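Long-range contact in 5-carboxymethyl-2-hydroxymuconate semialdehyde dehydrogenase (Thermus thermophilus, PDB 2D4E), which probably catalyses the NAD-dependent oxidation of 5-carboxymethyl-2-hydroxymuconate semialdehyde to the corresponding acid: residues R267-G273 with G480-E486. Sequence-based numbering, arbitrary orientation.
With NAD (nicotinamide-adenine-dinucleotide), chain K.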
ATOM      1  N   ARG C 267      -4.507 -21.634  13.114  1.00 19.66           N
ATOM      2  CA  ARG C 267      -4.541 -20.180  13.042  1.00 19.98           C
ATOM      3  C   ARG C 267      -5.948 -19.770  13.477  1.00 21.31           C
ATOM      4  O   ARG C 267      -6.939 -20.279  12.949  1.00 21.93           O
ATOM      5  CB  ARG C 267      -4.279 -19.724  11.607  1.00 17.89           C
ATOM      6  CG  ARG C 267      -4.129 -18.223  11.429  1.00 22.65           C
ATOM      7  CD  ARG C 267      -3.833 -17.883   9.965  1.00 22.05           C
ATOM      8  NE  ARG C 267      -2.808 -18.767   9.420  1.00 23.68           N
ATOM      9  CZ  ARG C 267      -2.411 -18.776   8.151  1.00 30.92           C
ATOM     10  NH1 ARG C 267      -2.943 -17.934   7.272  1.00 26.90           N
ATOM     11  NH2 ARG C 267      -1.473 -19.630   7.762  1.00 25.33           N
ATOM     12  N   LEU C 268      -6.034 -18.847  14.430  1.00 24.47           N
ATOM     13  CA  LEU C 268      -7.323 -18.398  14.953  1.00 21.71           C
ATOM     14  C   LEU C 268      -7.589 -16.906  14.741  1.00 25.48           C
ATOM     15  O   LEU C 268      -6.684 -16.077  14.856  1.00 18.63           O
ATOM     16  CB  LEU C 268      -7.396 -18.738  16.452  1.00 28.99           C
ATOM     17  CG  LEU C 268      -8.609 -18.337  17.303  1.00 43.12           C
ATOM     18  CD1 LEU C 268      -9.899 -18.908  16.719  1.00 41.37           C
ATOM     19  CD2 LEU C 268      -8.409 -18.854  18.723  1.00 42.07           C
ATOM     20  N   SER C 269      -8.843 -16.581  14.428  1.00 22.87           N
ATOM     21  CA  SER C 269      -9.279 -15.203  14.213  1.00 18.89           C
ATOM     22  C   SER C 269     -10.480 -14.965  15.125  1.00 23.18           C
ATOM     23  O   SER C 269     -11.630 -14.979  14.676  1.00 19.96           O
ATOM     24  CB  SER C 269      -9.686 -14.997  12.753  1.00 20.15           C
ATOM     25  OG  SER C 269     -10.179 -13.687  12.552  1.00 18.99           O
ATOM     26  N   PRO C 270     -10.226 -14.724  16.419  1.00 16.45           N
ATOM     27  CA  PRO C 270     -11.302 -14.499  17.383  1.00 17.02           C
ATOM     28  C   PRO C 270     -11.847 -13.089  17.561  1.00 19.13           C
ATOM     29  O   PRO C 270     -11.097 -12.128  17.705  1.00 19.17           O
ATOM     30  CB  PRO C 270     -10.702 -15.034  18.679  1.00 15.53           C
ATOM     31  CG  PRO C 270      -9.284 -14.553  18.575  1.00 16.75           C
ATOM     32  CD  PRO C 270      -8.922 -14.823  17.106  1.00 20.43           C
ATOM     33  N   GLU C 271     -13.170 -12.998  17.550  1.00 16.80           N
ATOM     34  CA  GLU C 271     -13.903 -11.755  17.779  1.00 16.20           C
ATOM     35  C   GLU C 271     -14.669 -12.148  19.039  1.00 17.57           C
ATOM     36  O   GLU C 271     -15.661 -12.880  18.981  1.00 19.10           O
ATOM     37  CB  GLU C 271     -14.843 -11.465  16.610  1.00 15.32           C
ATOM     38  CG  GLU C 271     -14.104 -11.145  15.312  1.00 16.32           C
ATOM     39  CD  GLU C 271     -15.039 -10.968  14.132  1.00 20.25           C
ATOM     40  OE1 GLU C 271     -16.133 -11.566  14.159  1.00 24.98           O
ATOM     41  OE2 GLU C 271     -14.674 -10.251  13.170  1.00 21.60           O
ATOM     42  N   LEU C 272     -14.171 -11.691  20.181  1.00 18.37           N
ATOM     43  CA  LEU C 272     -14.745 -12.067  21.462  1.00 17.93           C
ATOM     44  C   LEU C 272     -15.595 -11.007  22.168  1.00 20.00           C
ATOM     45  O   LEU C 272     -16.150 -10.114  21.525  1.00 18.61           O
ATOM     46  CB  LEU C 272     -13.605 -12.569  22.363  1.00 17.50           C
ATOM     47  CG  LEU C 272     -12.645 -13.526  21.619  1.00 17.77           C
ATOM     48  CD1 LEU C 272     -11.448 -13.850  22.490  1.00 14.71           C
ATOM     49  CD2 LEU C 272     -13.376 -14.813  21.214  1.00 11.38           C
ATOM     50  N   GLY C 273     -15.689 -11.118  23.492  1.00 18.50           N
ATOM     51  CA  GLY C 273     -16.510 -10.208  24.278  1.00 18.57           C
ATOM     52  C   GLY C 273     -16.166  -8.733  24.273  1.00 19.50           C
ATOM     53  O   GLY C 273     -15.148  -8.312  23.730  1.00 19.97           O
ATOM     54  N   GLY C 480      -8.923  -8.607  25.831  1.00 19.85           N
ATOM     55  CA  GLY C 480      -9.813  -9.758  25.861  1.00 17.81           C
ATOM     56  C   GLY C 480     -10.907  -9.773  24.800  1.00 20.45           C
ATOM     57  O   GLY C 480     -11.766 -10.656  24.810  1.00 22.70           O
ATOM     58  N   SER C 481     -10.883  -8.822  23.872  1.00 17.95           N
ATOM     59  CA  SER C 481     -11.911  -8.777  22.837  1.00 15.59           C
ATOM     60  C   SER C 481     -11.523  -9.516  21.571  1.00 21.99           C
ATOM     61  O   SER C 481     -12.274  -9.519  20.592  1.00 18.10           O
ATOM     62  CB  SER C 481     -12.274  -7.327  22.505  1.00 15.77           C
ATOM     63  OG  SER C 481     -12.979  -6.740  23.587  1.00 20.73           O
ATOM     64  N   GLY C 482     -10.349 -10.142  21.582  1.00 17.65           N
ATOM     65  CA  GLY C 482      -9.928 -10.892  20.415  1.00 18.20           C
ATOM     66  C   GLY C 482      -8.629 -10.438  19.791  1.00 21.95           C
ATOM     67  O   GLY C 482      -7.848  -9.691  20.385  1.00 24.06           O
ATOM     68  N   ASP C 483      -8.403 -10.900  18.573  1.00 20.12           N
ATOM     69  CA  ASP C 483      -7.197 -10.567  17.846  1.00 22.38           C
ATOM     70  C   ASP C 483      -7.472 -10.730  16.352  1.00 20.38           C
ATOM     71  O   ASP C 483      -8.492 -11.304  15.965  1.00 19.60           O
ATOM     72  CB  ASP C 483      -6.058 -11.487  18.300  1.00 25.51           C
ATOM     73  CG  ASP C 483      -4.728 -11.121  17.676  1.00 31.18           C
ATOM     74  OD1 ASP C 483      -4.394  -9.913  17.641  1.00 30.36           O
ATOM     75  OD2 ASP C 483      -4.013 -12.042  17.226  1.00 38.92           O
ATOM     76  N   ARG C 484      -6.567 -10.216  15.522  1.00 18.96           N
ATOM     77  CA  ARG C 484      -6.715 -10.287  14.072  1.00 21.46           C
ATOM     78  C   ARG C 484      -7.804  -9.314  13.646  1.00 22.93           C
ATOM     79  O   ARG C 484      -8.513  -8.748  14.482  1.00 22.99           O
ATOM     80  CB  ARG C 484      -7.114 -11.695  13.632  1.00 29.72           C
ATOM     81  CG  ARG C 484      -6.166 -12.795  14.068  1.00 31.70           C
ATOM     82  CD  ARG C 484      -5.108 -13.023  13.029  1.00 39.65           C
ATOM     83  NE  ARG C 484      -4.302 -14.207  13.314  1.00 37.09           N
ATOM     84  CZ  ARG C 484      -3.317 -14.630  12.534  1.00 25.29           C
ATOM     85  NH1 ARG C 484      -3.032 -13.964  11.425  1.00 20.48           N
ATOM     86  NH2 ARG C 484      -2.612 -15.702  12.870  1.00 33.54           N
ATOM     87  N   ARG C 485      -7.948  -9.135  12.341  1.00 21.00           N
ATOM     88  CA  ARG C 485      -8.954  -8.227  11.822  1.00 19.77           C
ATOM     89  C   ARG C 485      -9.694  -8.805  10.628  1.00 21.33           C
ATOM     90  O   ARG C 485      -9.170  -9.653   9.907  1.00 20.45           O
ATOM     91  CB  ARG C 485      -8.298  -6.905  11.421  1.00 17.23           C
ATOM     92  CG  ARG C 485      -7.687  -6.122  12.580  1.00 16.64           C
ATOM     93  CD  ARG C 485      -8.745  -5.373  13.384  1.00 12.83           C
ATOM     94  NE  ARG C 485      -8.136  -4.627  14.482  1.00 14.57           N
ATOM     95  CZ  ARG C 485      -7.827  -5.147  15.670  1.00 14.09           C
ATOM     96  NH1 ARG C 485      -8.076  -6.423  15.935  1.00 18.86           N
ATOM     97  NH2 ARG C 485      -7.249  -4.390  16.594  1.00 14.85           N
ATOM     98  N   GLU C 486     -10.930  -8.349  10.449  1.00 19.76           N
ATOM     99  CA  GLU C 486     -11.770  -8.745   9.324  1.00 21.45           C
ATOM    100  C   GLU C 486     -12.033  -7.440   8.571  1.00 21.34           C
ATOM    101  O   GLU C 486     -11.800  -6.352   9.115  1.00 19.57           O
ATOM    102  CB  GLU C 486     -13.106  -9.333   9.798  1.00 14.03           C
ATOM    103  CG  GLU C 486     -13.043 -10.765  10.322  1.00 12.73           C
ATOM    104  CD  GLU C 486     -12.748 -11.790   9.232  1.00 15.20           C
ATOM    105  OE1 GLU C 486     -12.820 -11.447   8.035  1.00 19.04           O
ATOM    106  OE2 GLU C 486     -12.456 -12.950   9.570  1.00 17.79           O
TER
HETATM  107  PA  NAD K1701     -20.413 -18.865  22.933  1.00 28.04           P
HETATM  108  O1A NAD K1701     -20.685 -19.871  23.953  1.00 35.18           O
HETATM  109  O2A NAD K1701     -18.984 -18.517  22.863  1.00 32.03           O
HETATM  110  O5B NAD K1701     -20.848 -19.314  21.435  1.00 29.93           O
HETATM  111  C5B NAD K1701     -20.061 -19.090  20.219  1.00 24.02           C
HETATM  112  C4B NAD K1701     -19.869 -20.426  19.534  1.00 26.30           C
HETATM  113  O4B NAD K1701     -18.951 -21.138  20.392  1.00 25.28           O
HETATM  114  C3B NAD K1701     -21.136 -21.324  19.483  1.00 24.85           C
HETATM  115  O3B NAD K1701     -21.406 -21.747  18.130  1.00 20.81           O
HETATM  116  C2B NAD K1701     -20.773 -22.471  20.441  1.00 25.91           C
HETATM  117  O2B NAD K1701     -21.389 -23.729  20.085  1.00 22.44           O
HETATM  118  C1B NAD K1701     -19.261 -22.483  20.346  1.00 21.50           C
HETATM  119  N9A NAD K1701     -18.637 -23.122  21.490  1.00 23.48           N
HETATM  120  C8A NAD K1701     -18.968 -23.044  22.831  1.00 20.45           C
HETATM  121  N7A NAD K1701     -18.165 -23.782  23.633  1.00 22.94           N
HETATM  122  C5A NAD K1701     -17.273 -24.356  22.728  1.00 20.50           C
HETATM  123  C6A NAD K1701     -16.157 -25.257  22.918  1.00 26.71           C
HETATM  124  N6A NAD K1701     -15.788 -25.718  24.115  1.00 28.32           N
HETATM  125  N1A NAD K1701     -15.469 -25.636  21.774  1.00 22.55           N
HETATM  126  C2A NAD K1701     -15.861 -25.154  20.529  1.00 20.01           C
HETATM  127  N3A NAD K1701     -16.866 -24.332  20.261  1.00 23.38           N
HETATM  128  C4A NAD K1701     -17.543 -23.960  21.400  1.00 23.35           C
HETATM  129  O3  NAD K1701     -21.286 -17.658  23.247  1.00 38.43           O
HETATM  130  PN  NAD K1701     -22.472 -16.831  22.595  1.00 29.83           P
HETATM  131  O1N NAD K1701     -23.536 -16.792  23.619  1.00 41.02           O
HETATM  132  O2N NAD K1701     -22.831 -17.436  21.302  1.00 31.72           O
HETATM  133  O5D NAD K1701     -21.661 -15.511  22.597  1.00 42.63           O
HETATM  134  C5D NAD K1701     -22.153 -14.193  22.582  1.00 23.70           C
HETATM  135  C4D NAD K1701     -20.811 -13.536  22.670  1.00 23.47           C
HETATM  136  O4D NAD K1701     -20.220 -13.330  21.367  1.00 21.05           O
HETATM  137  C3D NAD K1701     -20.732 -12.237  23.460  1.00 23.42           C
HETATM  138  O3D NAD K1701     -19.671 -12.242  24.436  1.00 29.39           O
HETATM  139  C2D NAD K1701     -20.548 -11.220  22.335  1.00 19.11           C
HETATM  140  O2D NAD K1701     -19.896 -10.030  22.825  1.00 20.88           O
HETATM  141  C1D NAD K1701     -19.744 -12.018  21.333  1.00 22.68           C
HETATM  142  N1N NAD K1701     -19.812 -11.477  19.966  1.00 23.91           N
HETATM  143  C2N NAD K1701     -18.641 -10.842  19.580  1.00 20.92           C
HETATM  144  C3N NAD K1701     -18.633 -10.292  18.307  1.00 23.47           C
HETATM  145  C7N NAD K1701     -17.420  -9.547  17.769  1.00 20.13           C
HETATM  146  O7N NAD K1701     -17.474  -9.091  16.641  1.00 25.59           O
HETATM  147  N7N NAD K1701     -16.325  -9.397  18.536  1.00 21.78           N
HETATM  148  C4N NAD K1701     -19.805 -10.378  17.424  1.00 25.85           C
HETATM  149  C5N NAD K1701     -20.934 -11.063  17.959  1.00 20.86           C
HETATM  150  C6N NAD K1701     -21.014 -11.630  19.201  1.00 19.12           C
HETATM  151  O   HOH W   1      -3.701 -17.481  15.487  1.00 29.89           O
HETATM  152  O   HOH W   2      -4.567 -14.837  16.730  1.00 42.14           O
HETATM  153  O   HOH W   3      -9.718 -12.682  10.237  1.00 18.67           O
HETATM  154  O   HOH W   4     -10.663 -11.513  14.416  1.00 22.15           O
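G482 bridges E271 on an edge strand, 267-271, of the parallel, Rossmann-type sheet that carries NAD in aldehyde dehydrogenases. Packing is tight here: D483 N donates to P270 O at 3.1 Å. One step along, L272 N donates to S481 O at 2.9 Å. The G482 CA lies 3.2 Å from P270 O, where a side chain would clash; at its phi of 121° a CB would also jam against the carbonyl O of S481. S481 OG, anti to its own carbonyl carbon, bonds G273 O at 2.7 Å. On the cofactor side, NAD N7N donates to L272 O, which ties the residue just after the strand to the nicotinamide carboxamide.

Toward R267 the contact becomes water-lined: water 2 joins L268 O to D483 OD2, itself salt-bridged to R484 of the second subunit. R484 bends at chi2 (-90°), placing its guanidinium face over R267 CG, with NH2 3.3 Å from that carbon; the like charges are probably offset by D483 of the second subunit, which salt-bridges both arginines, while D497 also pairs with R267. R484 NE makes a weak bond to L268 O (3.4 Å, bent to 131°). With an alanine here, D483 of the second subunit would probably lose one of its two arginine partners and the R267 methylenes their cover. Water 1 sits in plane at the R484 guanidinium edge, accepting from L268 N at 2.9 Å and, weakly, from R484 NH2.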